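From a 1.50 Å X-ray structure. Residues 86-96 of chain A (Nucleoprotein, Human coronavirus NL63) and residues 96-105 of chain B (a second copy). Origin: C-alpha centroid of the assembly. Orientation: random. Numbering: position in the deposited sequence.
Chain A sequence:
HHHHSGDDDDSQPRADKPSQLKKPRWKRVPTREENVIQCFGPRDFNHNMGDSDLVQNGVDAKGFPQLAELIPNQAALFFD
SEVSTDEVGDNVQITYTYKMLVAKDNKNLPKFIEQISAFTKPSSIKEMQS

Chain A (86-96) DEVGDNVQITY
Chain B (96-105) YTYKMLVAKD

The most unusual feature lies at the end of the ladder, where one lysine reaches across to a hairpin turn of the other copy. Lys104(B), chi1 m and then t, t, t, extends so that NZ donates to Glu87(A) OE1 at 2.8 Å, a salt bridge, and to Gly89(A) O, also at 2.8 Å. It has the largest covered area, 118 Å² of the 906 Å² buried in total. The turn, type II' from Val88(A) to Asn91(A), places Gly89(A) at phi/psi 51/-126, a positive phi that favours glycine; Asn91(A) N to Val88(A) O (2.9 Å) and Val88(A) N to Asn91(A) O (3.0 Å) close it.

Beyond the turn, strand 91-96 of chain A runs antiparallel to strand 96-103 of chain B, their directions 151° apart. Residues 92-96 of chain A have phi -86° to -110° and psi 118° to 126°; residues 96-102 of chain B, phi -96° to -137° and psi 115° to 138°. Residue numbers in each bridge sum to 194. Hydrogen-bonded pairs are Val92(A)/Val102(B), Ile94(A)/Met100(B) and Tyr96(A)/Tyr98(B), CA-CA 5.2-5.4 Å. Each carries two N-to-O bonds: Val92(A) N to Val102(B) O is 2.7 Å, Met100(B) N to Ile94(A) O 2.9 Å, and Tyr98(B) N to Tyr96(A) O 2.9 Å. The other pairs are closer, CA to CA: Asn91(A)/Ala103(B) 4.4 Å, side chains diverging, and Gln93(A)/Leu101(B) and Thr95(A)/Lys99(B) 4.5 Å each. Lys104(B) N extends the ladder to Asp90(A) O at 3.0 Å.

The paired valines, Ile94(A), Met100(B), Tyr96(A) and Tyr98(B) share one face, largely buried, which suits apolar and aromatic groups. Ile94(A) (m, t) sets CD1 3.9 Å from Val102(B) CG2. Met100(B) (p, t, m) brings SD to the edge of the Tyr96(A) ring, 3.9 Å from CE1. Tyr96(A) (m) places CD1 4.1 Å from CD2 of Tyr98(B) (t).

The opposite face, more exposed, suits the polar ends of Gln93(A), Thr95(A) and Lys99(B); Leu101(B) (m, t), apolar though exposed, has 77 Å² covered and lays CD2 3.8 Å from Gln93(A) CB. Thr95(A) OG1 lies 3.6 Å from Lys99(B) CG.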

# COMPACT_ATOMS: atom_id res chain seq x y z
N ASP A 86 -13.77 4.17 -8.36
CA ASP A 86 -14.79 3.94 -9.41
C ASP A 86 -15.89 3.15 -8.77
O ASP A 86 -15.65 2.32 -7.96
CB ASP A 86 -14.13 3.02 -10.43
CG ASP A 86 -14.22 3.46 -11.74
OD1 ASP A 86 -13.54 4.53 -12.01
OD2 ASP A 86 -14.84 2.61 -12.51
N GLU A 87 -17.16 3.36 -9.23
CA GLU A 87 -18.30 2.50 -8.82
C GLU A 87 -18.43 1.22 -9.61
O GLU A 87 -18.29 1.26 -10.81
CB GLU A 87 -19.55 3.36 -9.00
CG GLU A 87 -19.64 4.44 -7.90
CD GLU A 87 -21.07 4.96 -7.76
OE1 GLU A 87 -22.01 4.13 -7.56
OE2 GLU A 87 -21.25 6.20 -7.90
N VAL A 88 -18.52 0.06 -8.98
CA VAL A 88 -18.60 -1.19 -9.62
C VAL A 88 -19.73 -1.96 -8.88
O VAL A 88 -19.50 -2.52 -7.77
CB VAL A 88 -17.29 -1.98 -9.51
CG1 VAL A 88 -17.39 -3.35 -10.20
CG2 VAL A 88 -16.12 -1.19 -10.10
N GLY A 89 -20.95 -2.04 -9.51
CA GLY A 89 -22.08 -2.66 -8.76
C GLY A 89 -22.29 -2.06 -7.36
O GLY A 89 -22.50 -0.87 -7.20
N ASP A 90 -22.31 -2.95 -6.37
CA ASP A 90 -22.61 -2.50 -4.98
C ASP A 90 -21.31 -2.21 -4.22
O ASP A 90 -21.27 -2.33 -3.01
CB ASP A 90 -23.34 -3.62 -4.22
CG ASP A 90 -23.81 -3.21 -2.85
OD1 ASP A 90 -24.37 -2.08 -2.73
OD2 ASP A 90 -23.60 -4.08 -1.95
N ASN A 91 -20.26 -1.95 -4.98
CA ASN A 91 -18.93 -1.64 -4.36
C ASN A 91 -18.41 -0.36 -4.88
O ASN A 91 -18.75 0.13 -5.95
CB ASN A 91 -17.95 -2.74 -4.78
CG ASN A 91 -18.38 -4.09 -4.37
OD1 ASN A 91 -18.68 -5.00 -5.21
ND2 ASN A 91 -18.43 -4.29 -3.10
N VAL A 92 -17.49 0.24 -4.09
CA VAL A 92 -16.57 1.25 -4.61
C VAL A 92 -15.14 0.55 -4.71
O VAL A 92 -14.68 -0.12 -3.78
CB VAL A 92 -16.46 2.42 -3.66
CG1 VAL A 92 -15.42 3.44 -4.08
CG2 VAL A 92 -17.83 3.13 -3.53
N GLN A 93 -14.62 0.64 -5.93
CA GLN A 93 -13.25 0.14 -6.25
C GLN A 93 -12.30 1.33 -5.89
O GLN A 93 -12.34 2.38 -6.53
CB GLN A 93 -13.11 -0.23 -7.69
CG GLN A 93 -11.73 -0.85 -7.97
CD GLN A 93 -11.44 -0.90 -9.49
OE1 GLN A 93 -11.50 0.11 -10.18
NE2 GLN A 93 -11.30 -2.02 -9.96
N ILE A 94 -11.41 1.05 -4.92
CA ILE A 94 -10.34 1.97 -4.55
C ILE A 94 -9.04 1.38 -5.22
O ILE A 94 -8.71 0.22 -5.05
CB ILE A 94 -10.12 2.03 -3.04
CG1 ILE A 94 -11.43 2.47 -2.32
CG2 ILE A 94 -8.96 3.01 -2.73
CD1 ILE A 94 -11.35 2.46 -0.80
N THR A 95 -8.39 2.28 -6.00
CA THR A 95 -7.10 2.00 -6.65
C THR A 95 -6.05 2.82 -5.97
O THR A 95 -6.05 4.05 -5.99
CB THR A 95 -7.10 2.24 -8.16
OG1 THR A 95 -8.16 1.46 -8.76
CG2 THR A 95 -5.72 1.74 -8.74
N TYR A 96 -5.04 2.14 -5.37
CA TYR A 96 -3.86 2.76 -4.89
C TYR A 96 -2.75 2.56 -5.97
O TYR A 96 -2.41 1.44 -6.35
CB TYR A 96 -3.27 2.13 -3.60
CG TYR A 96 -4.09 2.30 -2.33
CD1 TYR A 96 -5.22 1.48 -2.06
CD2 TYR A 96 -3.69 3.23 -1.36
CE1 TYR A 96 -5.90 1.66 -0.87
CE2 TYR A 96 -4.39 3.34 -0.18
CZ TYR A 96 -5.48 2.55 0.04
OH TYR A 96 -6.02 2.76 1.33
N TYR B 96 3.49 -0.32 -7.47
CA TYR B 96 2.41 -1.19 -7.04
C TYR B 96 1.10 -0.55 -7.48
O TYR B 96 0.84 0.60 -7.11
CB TYR B 96 2.37 -1.40 -5.53
CG TYR B 96 3.53 -2.11 -4.88
CD1 TYR B 96 4.73 -1.44 -4.61
CD2 TYR B 96 3.33 -3.44 -4.41
CE1 TYR B 96 5.73 -2.10 -3.89
CE2 TYR B 96 4.33 -4.09 -3.67
CZ TYR B 96 5.50 -3.42 -3.49
OH TYR B 96 6.51 -4.07 -2.74
N THR B 97 0.29 -1.32 -8.19
CA THR B 97 -1.10 -0.84 -8.50
C THR B 97 -1.99 -1.83 -7.81
O THR B 97 -2.00 -3.08 -8.14
CB THR B 97 -1.36 -0.84 -10.03
OG1 THR B 97 -0.41 0.04 -10.64
CG2 THR B 97 -2.79 -0.28 -10.28
N TYR B 98 -2.75 -1.40 -6.81
CA TYR B 98 -3.55 -2.28 -5.93
C TYR B 98 -5.03 -1.83 -6.06
O TYR B 98 -5.31 -0.67 -5.78
CB TYR B 98 -3.03 -2.22 -4.48
CG TYR B 98 -3.86 -3.08 -3.56
CD1 TYR B 98 -3.67 -4.44 -3.53
CD2 TYR B 98 -4.94 -2.53 -2.86
CE1 TYR B 98 -4.54 -5.28 -2.75
CE2 TYR B 98 -5.73 -3.32 -2.08
CZ TYR B 98 -5.53 -4.67 -2.01
OH TYR B 98 -6.38 -5.42 -1.22
N LYS B 99 -5.92 -2.77 -6.32
CA LYS B 99 -7.36 -2.48 -6.45
C LYS B 99 -8.11 -3.28 -5.38
O LYS B 99 -7.87 -4.48 -5.22
CB LYS B 99 -7.83 -2.91 -7.80
CG LYS B 99 -7.22 -2.05 -8.88
CD LYS B 99 -7.61 -2.52 -10.29
CE LYS B 99 -6.89 -1.72 -11.35
NZ LYS B 99 -7.44 -2.14 -12.71
N MET B 100 -9.03 -2.63 -4.70
CA MET B 100 -9.89 -3.31 -3.69
C MET B 100 -11.30 -2.84 -3.85
O MET B 100 -11.60 -1.66 -4.14
CB MET B 100 -9.39 -3.07 -2.27
CG MET B 100 -9.21 -1.59 -1.90
SD MET B 100 -8.41 -1.28 -0.31
CE MET B 100 -9.86 -1.21 0.80
N LEU B 101 -12.19 -3.85 -3.74
CA LEU B 101 -13.68 -3.58 -3.79
C LEU B 101 -14.28 -3.45 -2.35
O LEU B 101 -14.19 -4.42 -1.58
CB LEU B 101 -14.39 -4.76 -4.54
CG LEU B 101 -14.02 -4.84 -6.00
CD1 LEU B 101 -14.57 -6.16 -6.59
CD2 LEU B 101 -14.45 -3.65 -6.77
N VAL B 102 -14.79 -2.27 -2.06
CA VAL B 102 -15.38 -2.03 -0.76
C VAL B 102 -16.93 -1.90 -0.93
O VAL B 102 -17.39 -1.16 -1.73
CB VAL B 102 -14.83 -0.78 -0.19
CG1 VAL B 102 -15.29 -0.58 1.20
CG2 VAL B 102 -13.30 -0.86 -0.12
N ALA B 103 -17.67 -2.69 -0.10
CA ALA B 103 -19.13 -2.62 -0.12
C ALA B 103 -19.61 -1.23 0.15
O ALA B 103 -19.04 -0.51 1.01
CB ALA B 103 -19.69 -3.65 0.89
N LYS B 104 -20.63 -0.75 -0.59
CA LYS B 104 -21.12 0.60 -0.41
C LYS B 104 -21.71 0.93 0.98
O LYS B 104 -21.73 2.11 1.38
CB LYS B 104 -22.21 0.93 -1.51
CG LYS B 104 -21.50 1.32 -2.81
CD LYS B 104 -22.51 1.37 -3.94
CE LYS B 104 -21.85 1.83 -5.22
NZ LYS B 104 -22.84 1.77 -6.30
N ASP B 105 -22.02 -0.11 1.71
CA ASP B 105 -22.51 0.07 3.05
C ASP B 105 -21.44 -0.09 4.12
O ASP B 105 -21.73 -0.12 5.33
CB ASP B 105 -23.75 -0.80 3.26
CG ASP B 105 -23.44 -2.25 3.39
OD1 ASP B 105 -22.49 -2.81 2.83
OD2 ASP B 105 -24.21 -2.93 4.10